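Local atomic coordinates of purine-binding protein BAB2_0673 (Brucella melitensis biovar Abortus, PDB entry 3S99), a protein that binds adenine and probably other purines such as guanine, and may serve as the binding component of an ABC-type purine uptake system. Residues F181-W187 and G349-P355. Residues are numbered along the deposited sequence; the frame is centred on the assembly and turned at random.
Sequences FRVKVIW and GVDDKLP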
ATOM      1  N   PHE A 181     -21.941  -0.151   8.535  1.00 21.52           N
ATOM      2  CA  PHE A 181     -21.201   0.369   7.400  1.00 21.58           C
ATOM      3  C   PHE A 181     -21.060  -0.708   6.302  1.00 22.59           C
ATOM      4  O   PHE A 181     -20.810  -1.901   6.596  1.00 21.15           O
ATOM      5  CB  PHE A 181     -19.802   0.885   7.822  1.00 20.81           C
ATOM      6  CG  PHE A 181     -19.197   1.848   6.840  1.00 19.55           C
ATOM      7  CD1 PHE A 181     -18.289   1.416   5.865  1.00 17.92           C
ATOM      8  CD2 PHE A 181     -19.557   3.177   6.867  1.00 18.98           C
ATOM      9  CE1 PHE A 181     -17.749   2.285   4.960  1.00 17.48           C
ATOM     10  CE2 PHE A 181     -19.007   4.082   5.936  1.00 20.96           C
ATOM     11  CZ  PHE A 181     -18.103   3.634   4.983  1.00 17.11           C
ATOM     12  N   ARG A 182     -21.202  -0.276   5.047  1.00 23.07           N
ATOM     13  CA  ARG A 182     -21.050  -1.166   3.907  1.00 24.24           C
ATOM     14  C   ARG A 182     -20.021  -0.624   2.939  1.00 23.42           C
ATOM     15  O   ARG A 182     -19.819   0.578   2.850  1.00 22.36           O
ATOM     16  CB  ARG A 182     -22.369  -1.341   3.139  1.00 26.31           C
ATOM     17  CG  ARG A 182     -23.590  -1.630   3.984  1.00 29.84           C
ATOM     18  CD  ARG A 182     -23.564  -2.999   4.610  1.00 35.44           C
ATOM     19  NE  ARG A 182     -24.641  -3.077   5.602  1.00 42.17           N
ATOM     20  CZ  ARG A 182     -24.816  -4.067   6.472  1.00 46.31           C
ATOM     21  NH1 ARG A 182     -24.009  -5.132   6.474  1.00 47.22           N
ATOM     22  NH2 ARG A 182     -25.819  -3.990   7.341  1.00 49.75           N
ATOM     23  N   VAL A 183     -19.361  -1.540   2.229  1.00 23.43           N
ATOM     24  CA  VAL A 183     -18.567  -1.205   1.032  1.00 23.51           C
ATOM     25  C   VAL A 183     -19.104  -1.916  -0.205  1.00 24.15           C
ATOM     26  O   VAL A 183     -19.631  -3.027  -0.116  1.00 24.30           O
ATOM     27  CB  VAL A 183     -17.075  -1.567   1.188  1.00 22.87           C
ATOM     28  CG1 VAL A 183     -16.427  -0.653   2.236  1.00 23.81           C
ATOM     29  CG2 VAL A 183     -16.924  -3.034   1.546  1.00 23.05           C
ATOM     30  N   LYS A 184     -18.978  -1.245  -1.352  1.00 24.75           N
ATOM     31  CA  LYS A 184     -19.217  -1.848  -2.662  1.00 25.42           C
ATOM     32  C   LYS A 184     -17.865  -1.964  -3.357  1.00 24.65           C
ATOM     33  O   LYS A 184     -17.172  -0.966  -3.553  1.00 24.23           O
ATOM     34  CB  LYS A 184     -20.169  -0.992  -3.493  1.00 26.40           C
ATOM     35  CG  LYS A 184     -21.602  -0.875  -2.928  1.00 30.15           C
ATOM     36  CD  LYS A 184     -22.625  -0.563  -4.041  1.00 34.00           C
ATOM     37  CE  LYS A 184     -24.064  -0.584  -3.551  1.00 36.20           C
ATOM     38  NZ  LYS A 184     -24.460   0.719  -2.952  1.00 38.80           N
ATOM     39  N   VAL A 185     -17.474  -3.182  -3.716  1.00 24.60           N
ATOM     40  CA  VAL A 185     -16.161  -3.413  -4.291  1.00 23.54           C
ATOM     41  C   VAL A 185     -16.243  -3.651  -5.776  1.00 24.33           C
ATOM     42  O   VAL A 185     -17.052  -4.464  -6.227  1.00 24.86           O
ATOM     43  CB  VAL A 185     -15.481  -4.634  -3.662  1.00 23.26           C
ATOM     44  CG1 VAL A 185     -14.089  -4.837  -4.252  1.00 21.89           C
ATOM     45  CG2 VAL A 185     -15.422  -4.478  -2.154  1.00 22.50           C
ATOM     46  N   ILE A 186     -15.402  -2.952  -6.532  1.00 23.69           N
ATOM     47  CA  ILE A 186     -15.209  -3.264  -7.950  1.00 24.68           C
ATOM     48  C   ILE A 186     -13.746  -3.620  -8.158  1.00 23.89           C
ATOM     49  O   ILE A 186     -12.882  -2.883  -7.689  1.00 23.42           O
ATOM     50  CB  ILE A 186     -15.580  -2.082  -8.869  1.00 24.93           C
ATOM     51  CG1 ILE A 186     -17.092  -1.849  -8.831  1.00 27.42           C
ATOM     52  CG2 ILE A 186     -15.134  -2.378 -10.333  1.00 24.94           C
ATOM     53  CD1 ILE A 186     -17.607  -0.788  -9.841  1.00 26.36           C
ATOM     54  N   TRP A 187     -13.471  -4.746  -8.826  1.00 24.21           N
ATOM     55  CA  TRP A 187     -12.079  -5.176  -9.074  1.00 23.85           C
ATOM     56  C   TRP A 187     -11.602  -4.673 -10.427  1.00 24.30           C
ATOM     57  O   TRP A 187     -12.269  -4.849 -11.396  1.00 23.14           O
ATOM     58  CB  TRP A 187     -11.958  -6.709  -9.003  1.00 23.87           C
ATOM     59  CG  TRP A 187     -12.125  -7.181  -7.621  1.00 22.42           C
ATOM     60  CD1 TRP A 187     -13.251  -7.676  -7.065  1.00 23.44           C
ATOM     61  CD2 TRP A 187     -11.142  -7.145  -6.588  1.00 21.05           C
ATOM     62  NE1 TRP A 187     -13.041  -7.971  -5.738  1.00 23.18           N
ATOM     63  CE2 TRP A 187     -11.743  -7.667  -5.425  1.00 20.68           C
ATOM     64  CE3 TRP A 187      -9.802  -6.731  -6.533  1.00 20.65           C
ATOM     65  CZ2 TRP A 187     -11.054  -7.772  -4.199  1.00 20.24           C
ATOM     66  CZ3 TRP A 187      -9.108  -6.865  -5.335  1.00 19.11           C
ATOM     67  CH2 TRP A 187      -9.746  -7.365  -4.172  1.00 20.02           C
ATOM     68  N   GLY A 349     -19.663  -8.390   7.343  1.00 23.80           N
ATOM     69  CA  GLY A 349     -20.128  -7.085   6.875  1.00 24.08           C
ATOM     70  C   GLY A 349     -19.743  -6.757   5.442  1.00 24.31           C
ATOM     71  O   GLY A 349     -20.347  -5.862   4.819  1.00 24.59           O
ATOM     72  N   VAL A 350     -18.736  -7.451   4.919  1.00 24.70           N
ATOM     73  CA  VAL A 350     -18.318  -7.251   3.547  1.00 25.65           C
ATOM     74  C   VAL A 350     -19.268  -8.067   2.657  1.00 29.20           C
ATOM     75  O   VAL A 350     -19.647  -9.206   2.990  1.00 30.27           O
ATOM     76  CB  VAL A 350     -16.832  -7.657   3.315  1.00 25.05           C
ATOM     77  CG1 VAL A 350     -16.424  -7.422   1.843  1.00 24.62           C
ATOM     78  CG2 VAL A 350     -15.877  -6.886   4.286  1.00 20.68           C
ATOM     79  N   ASP A 351     -19.645  -7.501   1.523  1.00 31.02           N
ATOM     80  CA  ASP A 351     -20.623  -8.154   0.646  1.00 34.02           C
ATOM     81  C   ASP A 351     -19.988  -8.846  -0.576  1.00 35.07           C
ATOM     82  O   ASP A 351     -20.604  -9.694  -1.204  1.00 36.56           O
ATOM     83  CB  ASP A 351     -21.698  -7.124   0.264  1.00 34.76           C
ATOM     84  CG  ASP A 351     -22.461  -6.620   1.499  1.00 35.64           C
ATOM     85  OD1 ASP A 351     -22.889  -7.476   2.321  1.00 36.48           O
ATOM     86  OD2 ASP A 351     -22.614  -5.385   1.669  1.00 36.34           O
ATOM     87  N   ASP A 352     -18.735  -8.521  -0.865  1.00 35.15           N
ATOM     88  CA  ASP A 352     -18.036  -9.051  -2.033  1.00 35.93           C
ATOM     89  C   ASP A 352     -17.748 -10.576  -1.956  1.00 37.62           C
ATOM     90  O   ASP A 352     -17.635 -11.157  -0.874  1.00 36.97           O
ATOM     91  CB  ASP A 352     -16.748  -8.252  -2.215  1.00 34.83           C
ATOM     92  CG  ASP A 352     -16.061  -8.520  -3.548  1.00 33.22           C
ATOM     93  OD1 ASP A 352     -16.757  -8.655  -4.573  1.00 35.77           O
ATOM     94  OD2 ASP A 352     -14.828  -8.563  -3.571  1.00 28.41           O
ATOM     95  N   LYS A 353     -17.690 -11.229  -3.115  1.00 39.92           N
ATOM     96  CA  LYS A 353     -17.283 -12.640  -3.178  1.00 42.02           C
ATOM     97  C   LYS A 353     -15.832 -12.621  -3.579  1.00 42.67           C
ATOM     98  O   LYS A 353     -15.491 -12.037  -4.610  1.00 43.01           O
ATOM     99  CB  LYS A 353     -18.089 -13.444  -4.216  1.00 43.18           C
ATOM    100  N   LEU A 354     -14.980 -13.252  -2.781  1.00 43.72           N
ATOM    101  CA  LEU A 354     -13.559 -13.221  -3.053  1.00 44.74           C
ATOM    102  C   LEU A 354     -13.219 -14.129  -4.260  1.00 46.89           C
ATOM    103  O   LEU A 354     -13.544 -15.325  -4.246  1.00 47.51           O
ATOM    104  CB  LEU A 354     -12.761 -13.592  -1.792  1.00 44.36           C
ATOM    105  CG  LEU A 354     -11.373 -12.950  -1.628  1.00 42.98           C
ATOM    106  CD1 LEU A 354     -11.349 -11.471  -1.975  1.00 41.36           C
ATOM    107  CD2 LEU A 354     -10.893 -13.145  -0.206  1.00 42.17           C
ATOM    108  N   PRO A 355     -12.606 -13.542  -5.325  1.00 48.34           N
ATOM    109  CA  PRO A 355     -12.120 -14.289  -6.512  1.00 49.84           C
ATOM    110  C   PRO A 355     -11.169 -15.442  -6.198  1.00 50.14           C
ATOM    111  O   PRO A 355     -11.562 -16.603  -6.341  1.00 51.76           O
ATOM    112  CB  PRO A 355     -11.381 -13.219  -7.328  1.00 49.31           C
ATOM    113  CG  PRO A 355     -12.021 -11.904  -6.923  1.00 48.75           C
ATOM    114  CD  PRO A 355     -12.420 -12.078  -5.485  1.00 47.51           C
TER
HETATM  115  O   HOH W   1     -20.322  -4.380   2.481  1.00 23.38           O
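Asp352 reaches from the C-terminal tail 349-355 to Trp187 and Val185 of strand 182-187. Its CB rests on Val185 CG2 at 4.0 Å, and CG, held anti to the backbone N (chi1 -169°), lies against Val185 CB. At the tip, OD2 takes the indole N-H: Trp187 NE1 to Asp352 OD2 is 2.9 Å and nearly straight at 161°; OD1 stays 4.0 Å from NE1. OD2 lies close to the ring plane, and the N-H meets it on the syn side, 20° out of the carboxylate plane. OD2 also hydrogen-bonds the Tyr346 hydroxyl, so two bonds grip it. One indole face is met near its rim by Pro355 CG, the opposite face by Val185 CG1, while Leu354 CD1 approaches CZ2 obliquely. At the other end, a water accepts from Val183 N (3.0 Å) and lies 2.8 Å from Gly349 O and 2.6 Å from Asp351 OD2, linking strand backbone to tail carbonyl and carboxylate. The tail runs almost parallel to 182-187, without backbone pairing, along the edge of one lobe's mixed sheet in a fold consistent with type 1 periplasmic binding proteins. That strand pairs with strand 151-156; Val183 and Trp187 also touch helix 161-175, and Ile186 packs on helix 194-206.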